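Local coordinates for manganese-containing pseudocatalase (Thermus thermophilus, PDB 2V8U), which catalyses the disproportionation of hydrogen peroxide to water and oxygen at a dinuclear manganese centre, as a manganese catalase, at the interface of chains A and B and the interface of chains A and C. Coordinates in Å, arbitrary orientation; residue numbers count along the deposited sequence, not the author numbering. Chains: chain A/B/C, Manganese-containing pseudocatalase.

Contact 1: the interface of chains A and B. Residues chain A 37, 133-135; chain B 37, 41, 133-135.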
ATOM      1  N   MET A  37      11.718  -7.328 -12.254  1.00  6.26           N
ATOM      2  CA  MET A  37      10.342  -7.802 -12.083  1.00  6.61           C
ATOM      3  C   MET A  37       9.384  -7.005 -12.947  1.00  6.26           C
ATOM      4  O   MET A  37       8.397  -7.561 -13.436  1.00  6.35           O
ATOM      5  CB  MET A  37       9.915  -7.709 -10.612  1.00  6.79           C
ATOM      6  CG  MET A  37      10.429  -8.794  -9.755  1.00  7.95           C
ATOM      7  SD  MET A  37       9.588 -10.378 -10.000  1.00  8.91           S
ATOM      8  CE  MET A  37       7.956  -9.992  -9.350  1.00 10.29           C
ATOM      9  N   TRP A 133       7.489  -5.179  -4.527  1.00  6.27           N
ATOM     10  CA  TRP A 133       7.051  -5.016  -5.907  1.00  6.29           C
ATOM     11  C   TRP A 133       5.540  -5.134  -5.968  1.00  6.10           C
ATOM     12  O   TRP A 133       4.955  -5.944  -5.243  1.00  7.41           O
ATOM     13  CB  TRP A 133       7.708  -6.104  -6.776  1.00  6.50           C
ATOM     14  CG  TRP A 133       7.467  -5.897  -8.231  1.00  6.75           C
ATOM     15  CD1 TRP A 133       8.209  -5.129  -9.078  1.00  6.63           C
ATOM     16  CD2 TRP A 133       6.370  -6.399  -9.029  1.00  6.35           C
ATOM     17  NE1 TRP A 133       7.668  -5.117 -10.332  1.00  6.58           N
ATOM     18  CE2 TRP A 133       6.536  -5.889 -10.328  1.00  5.87           C
ATOM     19  CE3 TRP A 133       5.265  -7.225  -8.755  1.00  6.75           C
ATOM     20  CZ2 TRP A 133       5.627  -6.142 -11.351  1.00  6.62           C
ATOM     21  CZ3 TRP A 133       4.375  -7.513  -9.767  1.00  7.22           C
ATOM     22  CH2 TRP A 133       4.562  -6.971 -11.054  1.00  6.85           C
ATOM     23  N   ASN A 134       4.902  -4.356  -6.832  1.00  6.35           N
ATOM     24  CA  ASN A 134       3.453  -4.371  -6.918  1.00  7.66           C
ATOM     25  C   ASN A 134       2.971  -4.423  -8.352  1.00  6.45           C
ATOM     26  O   ASN A 134       3.617  -3.863  -9.256  1.00  6.82           O
ATOM     27  CB  ASN A 134       2.693  -3.539  -5.993  0.62  8.39           C
ATOM     28  CG  ASN A 134       2.600  -2.191  -6.529  0.62  8.76           C
ATOM     29  OD1 ASN A 134       1.803  -1.935  -7.418  0.62 12.36           O
ATOM     30  ND2 ASN A 134       3.412  -1.289  -6.043  0.62 13.44           N
ATOM     31  N   GLY A 135       1.821  -5.026  -8.562  1.00  6.41           N
ATOM     32  CA  GLY A 135       1.260  -5.176  -9.882  1.00  6.70           C
ATOM     33  C   GLY A 135       0.877  -3.908 -10.597  1.00  6.93           C
ATOM     34  O   GLY A 135       0.659  -3.940 -11.809  1.00  7.56           O
TER
ATOM     35  N   MET B  37      -0.118 -16.064  -9.209  1.00  6.33           N
ATOM     36  CA  MET B  37       1.060 -15.220  -9.057  1.00  6.27           C
ATOM     37  C   MET B  37       1.791 -15.546  -7.755  1.00  6.22           C
ATOM     38  O   MET B  37       3.026 -15.499  -7.704  1.00  6.39           O
ATOM     39  CB  MET B  37       0.709 -13.751  -9.065  1.00  7.05           C
ATOM     40  CG  MET B  37       0.479 -13.179 -10.430  1.00  7.61           C
ATOM     41  SD  MET B  37       1.985 -12.955 -11.391  1.00  8.84           S
ATOM     42  CE  MET B  37       2.732 -11.610 -10.485  1.00 10.12           C
ATOM     43  N   MET B  41       5.508 -17.002  -7.595  1.00  6.14           N
ATOM     44  CA  MET B  41       6.611 -16.186  -7.108  1.00  5.89           C
ATOM     45  C   MET B  41       7.210 -16.724  -5.820  1.00  5.60           C
ATOM     46  O   MET B  41       8.412 -16.595  -5.578  1.00  6.26           O
ATOM     47  CB  MET B  41       6.152 -14.721  -6.952  0.52  6.40           C
ATOM     48  CG  MET B  41       5.874 -14.019  -8.266  0.52  7.72           C
ATOM     49  SD  MET B  41       7.371 -13.546  -9.161  0.52  9.36           S
ATOM     50  CE  MET B  41       6.698 -13.254 -10.766  0.52 11.24           C
ATOM     51  N   TRP B 133      -1.354  -7.366  -7.004  1.00  6.26           N
ATOM     52  CA  TRP B 133      -0.484  -8.373  -6.391  1.00  6.32           C
ATOM     53  C   TRP B 133       0.739  -7.685  -5.807  1.00  6.25           C
ATOM     54  O   TRP B 133       1.269  -6.758  -6.402  1.00  7.42           O
ATOM     55  CB  TRP B 133      -0.086  -9.401  -7.466  1.00  6.77           C
ATOM     56  CG  TRP B 133       0.654 -10.580  -6.872  1.00  6.49           C
ATOM     57  CD1 TRP B 133       0.080 -11.706  -6.354  1.00  6.58           C
ATOM     58  CD2 TRP B 133       2.066 -10.710  -6.674  1.00  6.09           C
ATOM     59  NE1 TRP B 133       1.046 -12.535  -5.851  1.00  6.45           N
ATOM     60  CE2 TRP B 133       2.269 -11.954  -6.029  1.00  6.21           C
ATOM     61  CE3 TRP B 133       3.166  -9.908  -6.969  1.00  6.72           C
ATOM     62  CZ2 TRP B 133       3.536 -12.406  -5.667  1.00  6.74           C
ATOM     63  CZ3 TRP B 133       4.434 -10.359  -6.600  1.00  7.23           C
ATOM     64  CH2 TRP B 133       4.604 -11.587  -5.949  1.00  6.83           C
ATOM     65  N   ASN B 134       1.237  -8.171  -4.668  1.00  6.35           N
ATOM     66  CA  ASN B 134       2.366  -7.544  -4.036  1.00  7.39           C
ATOM     67  C   ASN B 134       3.368  -8.594  -3.562  1.00  6.28           C
ATOM     68  O   ASN B 134       3.014  -9.692  -3.173  1.00  6.84           O
ATOM     69  CB  ASN B 134       2.154  -6.400  -3.133  0.64  8.78           C
ATOM     70  CG  ASN B 134       1.812  -6.864  -1.804  0.64  9.91           C
ATOM     71  OD1 ASN B 134       2.715  -7.214  -1.052  0.64 12.47           O
ATOM     72  ND2 ASN B 134       0.515  -6.951  -1.459  0.64 13.71           N
ATOM     73  N   GLY B 135       4.631  -8.164  -3.533  1.00  6.62           N
ATOM     74  CA  GLY B 135       5.724  -9.053  -3.160  1.00  6.84           C
ATOM     75  C   GLY B 135       5.697  -9.535  -1.728  1.00  7.26           C
ATOM     76  O   GLY B 135       6.419 -10.491  -1.422  1.00  7.85           O
TER
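A:Trp133 and B:Trp133 meet across the two-fold of the A–B interface, their side chains crossing at about a right angle and their ring planes steeply inclined to each other. The benzo edges do the touching: CE3 of A:Trp133 lies 3.8 Å from CE3 of B:Trp133, and each of these carbons sits in the plane of the other ring, at its rim and not over its face. In both chains CG stands opposite the backbone N (chi1 -172°), which swings the six-membered ring toward the partner subunit. One face of the A:Trp133 ring is backed by its own chain, where CB of A:Met37 packs 3.4 Å above the plane and toward the rim; B:Met37 does the same for B:Trp133, so a residue of helix 36-49 helps hold each indole at its angle.

Next to the rings the backbones pair. The carbonyl O of A:Trp133 accepts a hydrogen bond from N of B:Gly135 at 2.8 Å, and O of B:Trp133 receives N of A:Gly135 in the same way. These reciprocal bonds enclose an antiparallel bridge between A:Asn134 and B:Asn134, whose CB atoms approach to 4.1 Å while the amides turn away from each other.

Beside the tryptophans, A:Met37 and B:Met41 reach toward each other tip to tip, CE of A:Met37 coming 3.6 Å from SD of B:Met41. Bends at chi2 and chi3 (-75° and -68°) curl the A:Met37 chain so that its methyl faces the partner sulfur. In the deposited assembly the patch joins two copies, probably helping to hold them together, and ties this junction to helix 36-49, whose A:Glu36, like its copy in chain B, is a manganese ligand.

Contact 2: the interface of chains A and C. Residues chain A 164, 167-168; chain C 102, 104-105, 107-108.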
ATOM      1  N   ARG A 164      22.962   4.061 -12.144  1.00  6.78           N
ATOM      2  CA  ARG A 164      23.108   4.686 -10.835  1.00  6.98           C
ATOM      3  C   ARG A 164      23.560   3.672  -9.790  1.00  7.02           C
ATOM      4  O   ARG A 164      24.433   3.960  -8.975  1.00  7.64           O
ATOM      5  CB  ARG A 164      21.827   5.397 -10.464  1.00  7.20           C
ATOM      6  CG  ARG A 164      21.566   6.626 -11.330  1.00  7.06           C
ATOM      7  CD  ARG A 164      20.149   7.156 -11.186  1.00  7.30           C
ATOM      8  NE  ARG A 164      19.993   8.380 -11.978  1.00  7.48           N
ATOM      9  CZ  ARG A 164      18.856   9.047 -12.102  1.00  6.97           C
ATOM     10  NH1 ARG A 164      17.741   8.545 -11.614  1.00  8.37           N
ATOM     11  NH2 ARG A 164      18.854  10.187 -12.749  1.00  8.69           N
ATOM     12  N   GLU A 167      27.143   2.871 -10.082  1.00  7.64           N
ATOM     13  CA  GLU A 167      27.971   3.925  -9.518  1.00  7.78           C
ATOM     14  C   GLU A 167      28.010   3.927  -7.980  1.00  7.81           C
ATOM     15  O   GLU A 167      28.803   4.677  -7.406  1.00  8.55           O
ATOM     16  CB  GLU A 167      27.475   5.263 -10.032  1.00  7.74           C
ATOM     17  CG  GLU A 167      27.749   5.443 -11.522  1.00  8.19           C
ATOM     18  CD  GLU A 167      27.264   6.789 -11.965  1.00  8.29           C
ATOM     19  OE1 GLU A 167      26.016   7.026 -11.745  1.00  9.15           O
ATOM     20  OE2 GLU A 167      28.020   7.604 -12.521  1.00  9.78           O
ATOM     21  N   MET A 168      27.174   3.120  -7.336  1.00  8.27           N
ATOM     22  CA  MET A 168      27.145   2.958  -5.885  1.00  8.53           C
ATOM     23  C   MET A 168      27.943   1.797  -5.380  1.00  9.33           C
ATOM     24  O   MET A 168      28.318   1.804  -4.212  1.00 11.34           O
ATOM     25  CB  MET A 168      25.663   2.820  -5.414  0.65  9.43           C
ATOM     26  CG  MET A 168      24.791   4.061  -5.739  0.65  9.06           C
ATOM     27  SD  MET A 168      22.999   3.760  -5.512  0.65  9.83           S
ATOM     28  CE  MET A 168      22.903   3.397  -3.805  0.65 11.80           C
TER
ATOM     29  N   THR C 102      32.918   4.647  -9.129  1.00 12.16           N
ATOM     30  CA  THR C 102      31.960   4.590  -8.015  1.00 12.25           C
ATOM     31  C   THR C 102      31.666   5.954  -7.400  1.00 10.98           C
ATOM     32  O   THR C 102      31.745   6.167  -6.173  1.00 12.20           O
ATOM     33  CB  THR C 102      32.434   3.551  -6.964  1.00 14.40           C
ATOM     34  OG1 THR C 102      33.058   2.468  -7.697  1.00 18.61           O
ATOM     35  CG2 THR C 102      31.290   2.949  -6.207  1.00 15.55           C
ATOM     36  N   LEU C 104      28.964   7.464  -6.769  1.00  9.10           N
ATOM     37  CA  LEU C 104      27.825   7.439  -5.862  1.00  9.18           C
ATOM     38  C   LEU C 104      28.067   6.473  -4.706  1.00  8.87           C
ATOM     39  O   LEU C 104      27.111   6.077  -4.027  1.00  8.64           O
ATOM     40  CB  LEU C 104      26.521   7.152  -6.583  1.00  8.50           C
ATOM     41  CG  LEU C 104      26.115   8.162  -7.651  1.00  9.18           C
ATOM     42  CD1 LEU C 104      24.811   7.724  -8.285  1.00  9.33           C
ATOM     43  CD2 LEU C 104      26.012   9.584  -7.129  1.00 10.11           C
ATOM     44  N   GLY C 105      29.304   6.082  -4.420  1.00  9.19           N
ATOM     45  CA  GLY C 105      29.533   5.089  -3.385  1.00  9.48           C
ATOM     46  C   GLY C 105      28.949   5.481  -2.051  1.00  9.64           C
ATOM     47  O   GLY C 105      28.399   4.622  -1.331  1.00  9.74           O
ATOM     48  N   ALA C 107      26.254   6.845  -1.419  1.00  8.42           N
ATOM     49  CA  ALA C 107      24.798   6.677  -1.389  1.00  8.80           C
ATOM     50  C   ALA C 107      24.409   5.257  -1.050  1.00  9.00           C
ATOM     51  O   ALA C 107      23.275   5.010  -0.665  1.00  9.81           O
ATOM     52  CB  ALA C 107      24.220   7.081  -2.711  1.00  9.58           C
ATOM     53  N   LYS C 108      25.340   4.301  -1.163  1.00  8.81           N
ATOM     54  CA  LYS C 108      25.067   2.922  -0.768  1.00  9.48           C
ATOM     55  C   LYS C 108      24.649   2.847   0.706  1.00  8.36           C
ATOM     56  O   LYS C 108      23.921   1.930   1.092  1.00  8.70           O
ATOM     57  CB  LYS C 108      26.336   2.051  -1.023  1.00 10.69           C
ATOM     58  CG  LYS C 108      26.067   0.573  -1.027  1.00 11.76           C
ATOM     59  CD  LYS C 108      27.341  -0.228  -1.201  1.00 11.21           C
ATOM     60  CE  LYS C 108      28.117  -0.288   0.051  1.00 13.21           C
ATOM     61  NZ  LYS C 108      29.310  -1.209  -0.006  1.00 14.28           N
TER
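A:Met168 lies across C:Leu104 and continues toward the 3-10 helix 105-109 of chain C, burying more surface than any other residue of this patch. Here, at the A–C interface, the loop after helix 144-166 packs on the segment leading into that short helix, a contact that probably helps hold the two copies together in the assembly. CG of A:Met168 is 3.6 Å from CB of C:Leu104, the two side chains crossing at a slant. The methionine chain runs extended as far as SD and then turns about CG-SD (chi3 62°), which brings the terminal methyl over the main chain of the short helix. There CE lies 3.5 Å from the carbonyl O of C:Ala107 and close to CA of C:Lys108. Shortening this side chain to an alanine would probably leave the C:Ala107–C:Lys108 backbone without its apolar cover and open a gap beside C:Leu104.

The preceding residue supplies the polar link. N of C:Leu104 donates to the carbonyl O of A:Glu167 at 2.9 Å, but it approaches from above the carbonyl plane, 42° out of it, and the bond is bent (137° at H). On the same residue pair, the C:Leu104 side chain packs against the aliphatic part of A:Glu167, with CG of the leucine 4.0 Å from CB of the glutamate. Its CD1 methyl continues toward the end of helix 144-166, near the carbonyl O of A:Arg164. C:Thr102 borders the other flank, where its CG2 methyl lies 3.3 Å from the carbonyl O of A:Glu167.

About 27 Å separates the centres of contact 1 and contact 2, and they have no residue in common; chain A takes part in both through different stretches. Contact 1 uses helix 36-49 and the segment leading into 3-10 helix 135-137, whereas contact 2 uses the end of helix 144-166 and the residues after it, received by residues 102-108 of chain C, at and just before 3-10 helix 105-109. Contact 1 belongs to a two-fold symmetric interface, but the A–C interface is not an exact two-fold. In the deposited assembly of six, chain A thus meets two neighbours; both contacts would probably help build such a hexamer.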